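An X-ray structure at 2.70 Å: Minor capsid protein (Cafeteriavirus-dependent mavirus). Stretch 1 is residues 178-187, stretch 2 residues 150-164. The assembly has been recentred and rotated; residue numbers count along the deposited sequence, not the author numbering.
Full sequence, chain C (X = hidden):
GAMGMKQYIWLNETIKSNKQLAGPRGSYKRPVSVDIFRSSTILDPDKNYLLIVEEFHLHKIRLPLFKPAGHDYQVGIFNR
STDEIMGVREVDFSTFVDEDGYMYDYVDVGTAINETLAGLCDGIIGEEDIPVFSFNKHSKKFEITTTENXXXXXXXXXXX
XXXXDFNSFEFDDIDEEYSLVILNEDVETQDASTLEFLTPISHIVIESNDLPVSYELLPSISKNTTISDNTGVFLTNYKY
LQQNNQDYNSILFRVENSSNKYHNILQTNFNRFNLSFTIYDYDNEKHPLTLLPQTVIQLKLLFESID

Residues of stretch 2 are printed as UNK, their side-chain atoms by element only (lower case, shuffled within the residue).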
# COMPACT_ATOMS: atom_id res chain seq x y z
N TYR C 178 -12.35 25.21 28.44
CA TYR C 178 -13.14 25.41 27.21
C TYR C 178 -12.36 26.10 26.08
O TYR C 178 -11.49 26.93 26.34
CB TYR C 178 -14.42 26.19 27.53
CG TYR C 178 -15.23 25.57 28.65
CD1 TYR C 178 -15.94 24.39 28.46
CD2 TYR C 178 -15.26 26.16 29.92
CE1 TYR C 178 -16.67 23.81 29.50
CE2 TYR C 178 -15.98 25.59 30.96
CZ TYR C 178 -16.68 24.41 30.75
OH TYR C 178 -17.40 23.85 31.78
N SER C 179 -12.69 25.74 24.84
CA SER C 179 -12.05 26.28 23.63
C SER C 179 -13.10 26.64 22.59
O SER C 179 -14.11 25.94 22.47
CB SER C 179 -11.07 25.26 23.03
OG SER C 179 -10.04 24.92 23.94
N LEU C 180 -12.86 27.71 21.85
CA LEU C 180 -13.80 28.22 20.83
C LEU C 180 -13.63 27.52 19.49
O LEU C 180 -12.51 27.39 18.99
CB LEU C 180 -13.62 29.72 20.62
CG LEU C 180 -13.79 30.65 21.82
CD1 LEU C 180 -13.34 32.06 21.45
CD2 LEU C 180 -15.22 30.66 22.34
N VAL C 181 -14.74 27.10 18.89
CA VAL C 181 -14.74 26.51 17.55
C VAL C 181 -14.81 27.64 16.52
O VAL C 181 -15.85 28.30 16.37
CB VAL C 181 -15.91 25.53 17.35
CG1 VAL C 181 -15.90 24.92 15.95
CG2 VAL C 181 -15.85 24.42 18.39
N ILE C 182 -13.70 27.86 15.81
CA ILE C 182 -13.62 28.88 14.77
C ILE C 182 -14.37 28.41 13.52
O ILE C 182 -14.03 27.37 12.94
CB ILE C 182 -12.14 29.21 14.45
CG1 ILE C 182 -11.50 29.92 15.65
CG2 ILE C 182 -12.02 30.09 13.20
CD1 ILE C 182 -9.98 29.94 15.64
N LEU C 183 -15.37 29.18 13.10
CA LEU C 183 -16.21 28.86 11.95
C LEU C 183 -16.26 30.03 10.97
O LEU C 183 -16.62 31.14 11.35
CB LEU C 183 -17.64 28.55 12.42
CG LEU C 183 -17.80 27.41 13.42
CD1 LEU C 183 -19.21 27.39 13.99
CD2 LEU C 183 -17.46 26.07 12.78
N ASN C 184 -15.89 29.78 9.71
CA ASN C 184 -15.87 30.81 8.65
C ASN C 184 -16.88 30.64 7.50
O ASN C 184 -17.02 31.55 6.68
CB ASN C 184 -14.46 30.91 8.05
CG ASN C 184 -13.49 31.61 8.98
OD1 ASN C 184 -13.75 32.73 9.44
ND2 ASN C 184 -12.35 30.98 9.24
N GLU C 185 -17.56 29.50 7.43
CA GLU C 185 -18.48 29.19 6.32
C GLU C 185 -19.74 28.49 6.83
O GLU C 185 -19.80 28.07 7.99
CB GLU C 185 -17.77 28.34 5.27
CG GLU C 185 -16.39 28.88 4.88
CD GLU C 185 -15.80 28.23 3.65
OE1 GLU C 185 -16.05 27.03 3.42
OE2 GLU C 185 -15.06 28.93 2.92
N ASP C 186 -20.74 28.39 5.95
CA ASP C 186 -22.05 27.80 6.30
C ASP C 186 -21.87 26.41 6.89
O ASP C 186 -22.27 26.15 8.03
CB ASP C 186 -22.99 27.71 5.08
CG ASP C 186 -23.83 28.97 4.86
OD1 ASP C 186 -23.84 29.88 5.71
OD2 ASP C 186 -24.51 29.04 3.81
N VAL C 187 -21.23 25.54 6.11
CA VAL C 187 -20.94 24.16 6.51
C VAL C 187 -19.43 24.02 6.69
O VAL C 187 -18.68 24.06 5.71
CB VAL C 187 -21.46 23.16 5.45
CG1 VAL C 187 -21.17 21.72 5.85
CG2 VAL C 187 -22.96 23.34 5.23
N UNK C 150 -25.32 33.92 13.29
CA UNK C 150 -24.79 33.19 14.45
C UNK C 150 -23.29 33.40 14.62
O UNK C 150 -22.81 33.65 15.73
c UNK C 150 -23.66 29.43 17.73
c UNK C 150 -25.41 30.67 16.64
c UNK C 150 -23.31 30.36 15.55
c UNK C 150 -22.84 29.64 16.64
c UNK C 150 -25.10 31.69 14.36
c UNK C 150 -24.60 30.89 15.54
c UNK C 150 -24.95 29.94 17.73
N UNK C 151 -22.55 33.27 13.52
CA UNK C 151 -21.08 33.41 13.52
C UNK C 151 -20.60 34.81 13.93
O UNK C 151 -19.55 34.94 14.56
n UNK C 151 -20.18 31.67 7.55
n UNK C 151 -21.28 31.20 9.55
c UNK C 151 -20.52 33.06 12.14
c UNK C 151 -20.10 31.29 10.41
c UNK C 151 -21.29 31.37 8.22
c UNK C 151 -20.46 31.56 11.86
n UNK C 151 -22.43 31.24 7.55
N UNK C 152 -21.36 35.84 13.54
CA UNK C 152 -21.09 37.21 13.98
C UNK C 152 -21.39 37.39 15.48
O UNK C 152 -20.63 38.06 16.18
n UNK C 152 -22.41 38.28 10.78
o UNK C 152 -20.26 38.44 11.44
c UNK C 152 -21.46 38.32 11.72
c UNK C 152 -21.92 38.22 13.17
N UNK C 153 -22.48 36.79 15.94
CA UNK C 153 -22.91 36.90 17.34
C UNK C 153 -22.14 36.04 18.32
O UNK C 153 -21.56 36.55 19.28
N UNK C 154 -22.14 34.73 18.08
CA UNK C 154 -21.71 33.74 19.07
C UNK C 154 -20.66 32.74 18.56
O UNK C 154 -20.37 32.68 17.36
c UNK C 154 -25.91 35.00 19.82
c UNK C 154 -24.06 33.81 20.02
c UNK C 154 -24.39 34.29 21.24
c UNK C 154 -22.92 32.95 19.57
n UNK C 154 -25.54 35.03 21.09
n UNK C 154 -25.03 34.28 19.15
N UNK C 155 -20.10 31.98 19.50
CA UNK C 155 -19.23 30.84 19.22
C UNK C 155 -19.81 29.57 19.84
O UNK C 155 -20.67 29.64 20.72
c UNK C 155 -15.76 32.37 16.96
c UNK C 155 -16.93 31.92 19.02
c UNK C 155 -15.16 33.48 17.54
c UNK C 155 -16.63 31.59 17.71
c UNK C 155 -16.31 33.03 19.59
c UNK C 155 -15.44 33.82 18.85
c UNK C 155 -17.85 31.06 19.84
N UNK C 156 -19.32 28.42 19.38
CA UNK C 156 -19.55 27.13 20.02
C UNK C 156 -18.30 26.79 20.83
O UNK C 156 -17.18 26.95 20.34
c UNK C 156 -19.83 26.01 19.00
c UNK C 156 -21.25 25.51 16.93
c UNK C 156 -21.10 26.32 18.20
c UNK C 156 -19.97 24.65 19.69
N UNK C 157 -18.50 26.31 22.06
CA UNK C 157 -17.41 25.93 22.97
C UNK C 157 -17.33 24.42 23.11
O UNK C 157 -18.36 23.77 23.24
s UNK C 157 -18.38 28.58 26.01
c UNK C 157 -17.32 27.85 27.25
c UNK C 157 -17.62 28.02 24.48
c UNK C 157 -17.65 26.51 24.37
N UNK C 158 -16.11 23.89 23.09
CA UNK C 158 -15.83 22.47 23.35
C UNK C 158 -14.92 22.41 24.57
O UNK C 158 -13.91 23.12 24.63
c UNK C 158 -17.88 21.52 19.60
c UNK C 158 -15.43 20.37 20.17
c UNK C 158 -15.06 21.85 22.17
c UNK C 158 -17.14 21.97 20.69
c UNK C 158 -15.91 21.38 21.00
c UNK C 158 -17.40 20.51 18.80
c UNK C 158 -16.17 19.93 19.09
N UNK C 159 -15.25 21.56 25.54
CA UNK C 159 -14.35 21.30 26.68
C UNK C 159 -13.19 20.39 26.23
O UNK C 159 -13.14 19.98 25.08
c UNK C 159 -15.11 20.73 27.89
c UNK C 159 -15.54 19.28 27.71
o UNK C 159 -15.77 18.82 26.60
n UNK C 159 -15.68 18.57 28.82
N UNK C 160 -12.27 20.08 27.14
CA UNK C 160 -11.03 19.40 26.77
C UNK C 160 -11.20 17.97 26.24
O UNK C 160 -10.41 17.53 25.41
c UNK C 160 -10.02 19.42 27.92
o UNK C 160 -7.88 18.35 28.09
c UNK C 160 -8.59 19.16 27.44
o UNK C 160 -8.18 19.75 26.42
N UNK C 161 -12.21 17.24 26.71
CA UNK C 161 -12.50 15.90 26.15
C UNK C 161 -13.06 15.99 24.72
O UNK C 161 -12.67 15.19 23.86
o UNK C 161 -11.61 14.93 28.62
o UNK C 161 -13.24 13.48 28.81
c UNK C 161 -13.44 15.10 27.06
c UNK C 161 -12.71 14.46 28.25
N UNK C 162 -13.94 16.95 24.48
CA UNK C 162 -14.45 17.24 23.12
C UNK C 162 -13.33 17.73 22.20
O UNK C 162 -13.18 17.24 21.09
c UNK C 162 -15.56 18.29 23.18
c UNK C 162 -16.89 17.77 23.71
s UNK C 162 -17.86 16.91 22.46
c UNK C 162 -18.47 18.30 21.51
N UNK C 163 -12.56 18.69 22.69
CA UNK C 163 -11.38 19.22 22.00
C UNK C 163 -10.50 18.10 21.44
O UNK C 163 -10.18 18.08 20.26
n UNK C 163 -7.98 22.22 21.17
c UNK C 163 -9.28 21.57 21.39
c UNK C 163 -7.07 21.86 20.27
n UNK C 163 -7.26 20.83 19.44
c UNK C 163 -10.57 20.10 22.97
n UNK C 163 -5.94 22.55 20.19
c UNK C 163 -9.19 20.55 22.50
N UNK C 164 -10.12 17.16 22.31
CA UNK C 164 -9.20 16.09 21.93
C UNK C 164 -9.83 15.14 20.90
O UNK C 164 -9.23 14.88 19.85
c UNK C 164 -7.81 14.12 22.77
c UNK C 164 -7.83 16.23 24.05
c UNK C 164 -8.67 15.31 23.17

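Position 150 carries one carbon and then a six-membered carbon ring with no hydroxyl, so it is Phe150; its side chain makes no contact with stretch 1. Position 151 has three carbons, a nitrogen, and a carbon bearing two more nitrogens, a guanidinium that makes it Arg151. One terminal nitrogen, NH2, lies 2.7 Å from Asp186 OD1, a salt bridge, while Glu185 C and Asp186 CA sit over one face of the planar group. Its CD also approaches Leu183 O at 3.6 Å.

Position 152 shows two carbons, the second carrying one oxygen and one nitrogen: an amide, assigned as Asn152, out of reach of stretch 1. Position 153 has no side-chain atoms and is Gly153. Position 154 has one carbon and a five-membered ring of three carbons and two nitrogens, the imidazole of His154, the first residue to leave helical phi/psi. Its N donates to Phe150 O at 2.7 Å, closing the helix just before the strand.

At 155 a single carbon leads to a six-carbon ring, which gives Phe155. Leu180 CB lies over one face of this ring, and Leu180 CD1 is 3.6 Å from Phe155 CD2. Position 156 has four carbons, forked at the first with one arm two carbons long, hence Ile156; its CD1 reaches Leu183 CD1 at 4.0 Å. Position 157 is an unbranched run of two carbons, a sulfur and a carbon, the thioether of Met157. The terminal CE packs 3.4 Å from Tyr178 CB, and CG lies 4.2 Å from Leu180 CD2.

Position 158, again one carbon and a six-carbon ring, is Phe158. Val181 CG2 stands 3.9 Å from the ring centroid, 22° off the normal, a CH-pi contact over the face. Position 159 has two carbons, the second with one oxygen and one nitrogen, so Asn159. Its CB lies 3.8 Å from Tyr178 CD1, and its OD1 caps the following helix through a weak bond from the N of residue 162 at 3.4 Å.

Positions 160 and 161 each show two carbons, the second bearing two oxygens: carboxylates, Asp160 and Asp161, neither in contact with stretch 1. Position 162, two carbons, sulfur and carbon in line, is Met162. Position 163 repeats the guanidinium pattern and is Arg163, whose CD is 4.3 Å from Ser179 OG. Position 164, one carbon carrying two others, is Val164, also out of reach.

The contact is built on antiparallel strand pairing. Ser179 N donates to Phe158 O and Phe158 N to Ser179 O, both at 2.9 Å; Val181 N donates to Ile156 O at 2.8 Å. The alternating register places Leu180 and Met157 on one sheet face, with Ser179, Val181, Ile156 and Phe158 on the other, so apolar packing accompanies the backbone bonds. Beyond the strands, the Asp186–Arg151 salt bridge adds a charged link. Together the stretches bury 867 Å², both sides summed.

Stretch 2 150-164: FRNGHFIMFNDDMRV
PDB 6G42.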